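Local coordinates for berberine bridge enzyme-like protein (Arabidopsis thaliana, PDB 5D79) that binds flavin-adenine dinucleotide as a secreted berberine bridge enzyme-like oxidoreductase and is involved in adaptation to salt stress, at residues A[101-109]-A[119-130]. Residues are numbered along the deposited sequence; the frame is centred on the assembly and turned at random.
Sequences GIHVRTRSA and IAYNKPFAVIDL. With FAD (flavin-adenine dinucleotide), chain E.
Arg105 N and O bond to Ala126 O and Ile128 N, joining parallel strands 103-107 and 125-129 in the small mixed sheet of the PCMH-type FAD-binding domain. Arg107 repeats the pattern, its N bonding to Ile128 O and its O to Leu130 N, just past the strand. On the face of Arg105 and Arg107, Arg107 turns side-on to Asp129 and puts both NE (3.2 Å) and NH2 (2.9 Å) on the single oxygen OD2. A bend at chi3 (72°) brings the guanidinium round, its plane 82° from the carboxylate. NH2 lies nearly along the C-O axis, whereas NE comes from above the carboxylate plane; Arg131 makes a further salt bridge to OD2. Arg105, bent at chi2 (-63°), slides its guanidinium under Ala120, whose CB covers one face 3.5 Å from NH2; Leu116 O and Glu523 take up its NH1 and NH2. Farther along, Lys123 CE makes a CH-pi contact 3.7 Å from the centre of the His103 ring. The opposite face, with Val104, Ala126, Thr106 and Ile128, is mostly apolar: Ile128 CD1 reaches Val104 CG2 at 4.0 Å, and helix 87-100 packs against both residues. In the loop after strand 103-107, Ser108 N donates to phosphate oxygen O2A of FAD, and Ser108 OG bonds to adenine N7A and also to Thr149 O, while the ribose hydroxyl O2B donates to Thr106 O. Thr106 CG2 and Leu130 CD1 meet beside the adenine, where Leu130 CD1 comes within 3.4 Å of N6A.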
loop_
_atom_site.group_PDB
_atom_site.type_symbol
_atom_site.label_atom_id
_atom_site.label_comp_id
_atom_site.label_asym_id
_atom_site.label_seq_id
_atom_site.Cartn_x
_atom_site.Cartn_y
_atom_site.Cartn_z
ATOM N N GLY A 101 26.337 -15.592 -2.481
ATOM C CA GLY A 101 25.112 -16.371 -2.487
ATOM C C GLY A 101 24.148 -15.987 -1.384
ATOM O O GLY A 101 23.382 -16.815 -0.892
ATOM N N ILE A 102 24.176 -14.723 -0.990
ATOM C CA ILE A 102 23.293 -14.276 0.068
ATOM C C ILE A 102 22.030 -13.621 -0.482
ATOM O O ILE A 102 22.075 -12.729 -1.335
ATOM C CB ILE A 102 24.003 -13.316 1.008
ATOM C CG1 ILE A 102 24.988 -14.095 1.876
ATOM C CG2 ILE A 102 23.002 -12.620 1.900
ATOM C CD1 ILE A 102 24.311 -15.095 2.790
ATOM N N HIS A 103 20.902 -14.102 0.020
ATOM C CA HIS A 103 19.589 -13.609 -0.343
ATOM C C HIS A 103 19.264 -12.382 0.503
ATOM O O HIS A 103 19.596 -12.358 1.681
ATOM C CB HIS A 103 18.574 -14.727 -0.128
ATOM C CG HIS A 103 17.171 -14.350 -0.454
ATOM N ND1 HIS A 103 16.830 -13.690 -1.613
ATOM C CD2 HIS A 103 16.015 -14.555 0.219
ATOM C CE1 HIS A 103 15.524 -13.493 -1.634
ATOM N NE2 HIS A 103 15.006 -14.009 -0.533
ATOM N N VAL A 104 18.648 -11.356 -0.078
ATOM C CA VAL A 104 18.276 -10.180 0.713
ATOM C C VAL A 104 16.807 -9.824 0.593
ATOM O O VAL A 104 16.125 -10.261 -0.329
ATOM C CB VAL A 104 19.086 -8.928 0.320
ATOM C CG1 VAL A 104 20.574 -9.222 0.362
ATOM C CG2 VAL A 104 18.668 -8.428 -1.050
ATOM N N ARG A 105 16.332 -9.026 1.545
ATOM C CA ARG A 105 15.014 -8.413 1.474
ATOM C C ARG A 105 15.158 -6.933 1.768
ATOM O O ARG A 105 15.956 -6.557 2.608
ATOM C CB ARG A 105 14.048 -9.063 2.460
ATOM C CG ARG A 105 13.681 -10.491 2.115
ATOM C CD ARG A 105 12.939 -10.579 0.792
ATOM N NE ARG A 105 12.807 -11.964 0.353
ATOM C CZ ARG A 105 11.745 -12.730 0.577
ATOM N NH1 ARG A 105 10.695 -12.242 1.227
ATOM N NH2 ARG A 105 11.724 -13.981 0.135
ATOM N N THR A 106 14.394 -6.092 1.074
ATOM C CA THR A 106 14.499 -4.646 1.255
ATOM C C THR A 106 13.315 -4.065 2.025
ATOM O O THR A 106 12.163 -4.221 1.620
ATOM C CB THR A 106 14.597 -3.927 -0.090
ATOM O OG1 THR A 106 15.815 -4.293 -0.731
ATOM C CG2 THR A 106 14.576 -2.418 0.112
ATOM N N ARG A 107 13.599 -3.381 3.129
ATOM C CA ARG A 107 12.535 -2.779 3.919
ATOM C C ARG A 107 12.604 -1.258 3.906
ATOM O O ARG A 107 13.665 -0.680 4.127
ATOM C CB ARG A 107 12.583 -3.284 5.363
ATOM C CG ARG A 107 11.435 -2.765 6.207
ATOM C CD ARG A 107 11.237 -3.557 7.474
ATOM N NE ARG A 107 12.295 -3.310 8.441
ATOM C CZ ARG A 107 12.396 -3.933 9.607
ATOM N NH1 ARG A 107 11.501 -4.853 9.943
ATOM N NH2 ARG A 107 13.392 -3.630 10.433
ATOM N N SER A 108 11.467 -0.613 3.640
ATOM C CA SER A 108 11.347 0.836 3.817
ATOM C C SER A 108 10.737 1.155 5.178
ATOM O O SER A 108 11.445 1.536 6.094
ATOM C CB SER A 108 10.512 1.468 2.703
ATOM O OG SER A 108 11.153 1.323 1.450
ATOM N N ALA A 109 9.428 0.998 5.318
ATOM C CA ALA A 109 8.799 1.285 6.600
ATOM C C ALA A 109 7.993 0.096 7.088
ATOM O O ALA A 109 7.347 0.168 8.128
ATOM C CB ALA A 109 7.920 2.525 6.512
ATOM N N ILE A 119 10.932 -10.807 6.174
ATOM C CA ILE A 119 10.860 -12.266 6.253
ATOM C C ILE A 119 11.104 -12.922 4.904
ATOM O O ILE A 119 10.467 -12.569 3.916
ATOM C CB ILE A 119 9.489 -12.775 6.738
ATOM C CG1 ILE A 119 9.027 -12.049 7.998
ATOM C CG2 ILE A 119 9.528 -14.297 6.946
ATOM C CD1 ILE A 119 7.630 -12.446 8.417
ATOM N N ALA A 120 12.019 -13.883 4.880
ATOM C CA ALA A 120 12.151 -14.804 3.759
ATOM C C ALA A 120 11.927 -16.210 4.288
ATOM O O ALA A 120 12.384 -16.545 5.386
ATOM C CB ALA A 120 13.522 -14.682 3.097
ATOM N N TYR A 121 11.220 -17.036 3.527
ATOM C CA TYR A 121 10.929 -18.387 3.993
ATOM C C TYR A 121 11.828 -19.446 3.349
ATOM O O TYR A 121 12.160 -19.355 2.174
ATOM C CB TYR A 121 9.455 -18.715 3.749
ATOM C CG TYR A 121 8.511 -17.910 4.619
ATOM C CD1 TYR A 121 8.346 -18.217 5.960
ATOM C CD2 TYR A 121 7.787 -16.843 4.099
ATOM C CE1 TYR A 121 7.491 -17.490 6.760
ATOM C CE2 TYR A 121 6.926 -16.108 4.891
ATOM C CZ TYR A 121 6.779 -16.438 6.224
ATOM O OH TYR A 121 5.928 -15.716 7.036
ATOM N N ASN A 122 12.242 -20.425 4.153
ATOM C CA ASN A 122 12.981 -21.609 3.690
ATOM C C ASN A 122 14.381 -21.361 3.112
ATOM O O ASN A 122 14.976 -22.267 2.524
ATOM C CB ASN A 122 12.146 -22.374 2.654
ATOM C CG ASN A 122 11.209 -23.385 3.290
ATOM O OD1 ASN A 122 10.038 -23.095 3.548
ATOM N ND2 ASN A 122 11.724 -24.582 3.552
ATOM N N LYS A 123 14.908 -20.150 3.282
ATOM C CA LYS A 123 16.292 -19.854 2.908
ATOM C C LYS A 123 16.807 -18.621 3.654
ATOM O O LYS A 123 16.145 -17.586 3.690
ATOM C CB LYS A 123 16.429 -19.663 1.388
ATOM C CG LYS A 123 15.515 -18.604 0.754
ATOM C CD LYS A 123 15.687 -18.587 -0.764
ATOM C CE LYS A 123 14.894 -17.473 -1.439
ATOM N NZ LYS A 123 15.177 -17.376 -2.914
ATOM N N PRO A 124 17.993 -18.738 4.263
ATOM C CA PRO A 124 18.615 -17.657 5.043
ATOM C C PRO A 124 18.772 -16.352 4.254
ATOM O O PRO A 124 19.065 -16.374 3.055
ATOM C CB PRO A 124 19.982 -18.238 5.412
ATOM C CG PRO A 124 19.777 -19.720 5.382
ATOM C CD PRO A 124 18.809 -19.966 4.267
ATOM N N PHE A 125 18.586 -15.221 4.928
ATOM C CA PHE A 125 18.565 -13.937 4.242
ATOM C C PHE A 125 19.122 -12.813 5.098
ATOM O O PHE A 125 19.383 -12.986 6.282
ATOM C CB PHE A 125 17.137 -13.589 3.808
ATOM C CG PHE A 125 16.225 -13.226 4.949
ATOM C CD1 PHE A 125 15.685 -14.208 5.769
ATOM C CD2 PHE A 125 15.895 -11.899 5.199
ATOM C CE1 PHE A 125 14.840 -13.871 6.823
ATOM C CE2 PHE A 125 15.048 -11.560 6.250
ATOM C CZ PHE A 125 14.523 -12.547 7.061
ATOM N N ALA A 126 19.301 -11.657 4.479
ATOM C CA ALA A 126 19.668 -10.450 5.186
ATOM C C ALA A 126 18.647 -9.367 4.834
ATOM O O ALA A 126 17.870 -9.537 3.890
ATOM C CB ALA A 126 21.069 -10.027 4.814
ATOM N N VAL A 127 18.647 -8.264 5.586
ATOM C CA VAL A 127 17.703 -7.169 5.362
ATOM C C VAL A 127 18.410 -5.857 5.041
ATOM O O VAL A 127 19.290 -5.437 5.768
ATOM C CB VAL A 127 16.788 -6.944 6.600
ATOM C CG1 VAL A 127 16.030 -5.632 6.478
ATOM C CG2 VAL A 127 15.821 -8.103 6.780
ATOM N N ILE A 128 18.025 -5.224 3.937
ATOM C CA ILE A 128 18.417 -3.845 3.639
ATOM C C ILE A 128 17.329 -2.873 4.145
ATOM O O ILE A 128 16.346 -2.601 3.437
ATOM C CB ILE A 128 18.635 -3.617 2.114
ATOM C CG1 ILE A 128 19.470 -4.739 1.494
ATOM C CG2 ILE A 128 19.285 -2.271 1.855
ATOM C CD1 ILE A 128 19.544 -4.672 -0.007
ATOM N N ASP A 129 17.501 -2.374 5.369
ATOM C CA ASP A 129 16.556 -1.441 5.985
ATOM C C ASP A 129 16.922 -0.016 5.566
ATOM O O ASP A 129 18.041 0.442 5.816
ATOM C CB ASP A 129 16.578 -1.599 7.514
ATOM C CG ASP A 129 15.437 -0.850 8.230
ATOM O OD1 ASP A 129 15.214 0.349 7.960
ATOM O OD2 ASP A 129 14.777 -1.471 9.097
ATOM N N LEU A 130 15.974 0.679 4.938
ATOM C CA LEU A 130 16.237 1.982 4.319
ATOM C C LEU A 130 15.945 3.163 5.227
ATOM O O LEU A 130 15.889 4.300 4.766
ATOM C CB LEU A 130 15.419 2.132 3.039
ATOM C CG LEU A 130 15.748 1.100 1.965
ATOM C CD1 LEU A 130 14.751 1.172 0.838
ATOM C CD2 LEU A 130 17.153 1.332 1.450
HETATM P PA FAD E . 7.652 -2.551 3.267
HETATM O O1A FAD E . 7.329 -3.805 4.040
HETATM O O2A FAD E . 8.903 -1.862 3.761
HETATM O O5B FAD E . 7.741 -2.896 1.691
HETATM C C5B FAD E . 6.751 -3.693 1.055
HETATM C C4B FAD E . 7.266 -4.365 -0.225
HETATM O O4B FAD E . 7.938 -3.405 -1.020
HETATM C C3B FAD E . 8.258 -5.475 0.091
HETATM O O3B FAD E . 8.130 -6.548 -0.817
HETATM C C2B FAD E . 9.601 -4.783 -0.062
HETATM O O2B FAD E . 10.636 -5.680 -0.420
HETATM C C1B FAD E . 9.317 -3.718 -1.118
HETATM N N9A FAD E . 10.138 -2.494 -0.991
HETATM C C8A FAD E . 10.132 -1.548 0.009
HETATM N N7A FAD E . 11.040 -0.587 -0.304
HETATM C C5A FAD E . 11.623 -0.902 -1.485
HETATM C C6A FAD E . 12.604 -0.289 -2.266
HETATM N N6A FAD E . 12.991 0.957 -2.018
HETATM N N1A FAD E . 12.996 -0.873 -3.454
HETATM C C2A FAD E . 12.415 -2.051 -3.871
HETATM N N3A FAD E . 11.448 -2.655 -3.092
HETATM C C4A FAD E . 11.057 -2.095 -1.923
HETATM N N1 FAD E . -1.957 0.918 0.582
HETATM C C2 FAD E . -2.779 1.718 -0.193
HETATM O O2 FAD E . -2.463 2.001 -1.355
HETATM N N3 FAD E . -3.954 2.218 0.353
HETATM C C4 FAD E . -4.322 1.927 1.657
HETATM O O4 FAD E . -5.310 2.480 2.142
HETATM C C4X FAD E . -3.480 1.138 2.441
HETATM N N5 FAD E . -3.742 0.934 3.788
HETATM C C5X FAD E . -2.748 0.418 4.606
HETATM C C6 FAD E . -2.875 0.428 5.993
HETATM C C7 FAD E . -1.868 -0.103 6.804
HETATM C C7M FAD E . -2.022 -0.097 8.295
HETATM C C8 FAD E . -0.701 -0.608 6.227
HETATM C C8M FAD E . 0.385 -1.207 7.072
HETATM C C9 FAD E . -0.575 -0.621 4.843
HETATM C C9A FAD E . -1.613 -0.157 4.029
HETATM N N10 FAD E . -1.508 -0.200 2.647
HETATM C C10 FAD E . -2.280 0.664 1.897
HETATM C "C1'" FAD E . -0.517 -1.109 1.988
HETATM C "C2'" FAD E . 0.836 -0.464 1.751
HETATM O "O2'" FAD E . 0.697 0.563 0.794
HETATM C "C3'" FAD E . 1.786 -1.553 1.266
HETATM O "O3'" FAD E . 1.974 -2.478 2.315
HETATM C "C4'" FAD E . 3.144 -1.006 0.901
HETATM O "O4'" FAD E . 3.780 -1.875 0.002
HETATM C "C5'" FAD E . 4.011 -0.954 2.139
HETATM O "O5'" FAD E . 5.129 -0.139 1.874
HETATM P P FAD E . 6.241 -0.015 3.022
HETATM O O1P FAD E . 7.478 0.640 2.468
HETATM O O2P FAD E . 5.707 0.745 4.210
HETATM O O3P FAD E . 6.380 -1.573 3.415
HETATM O O HOH W 1 12.758 0.580 8.307
#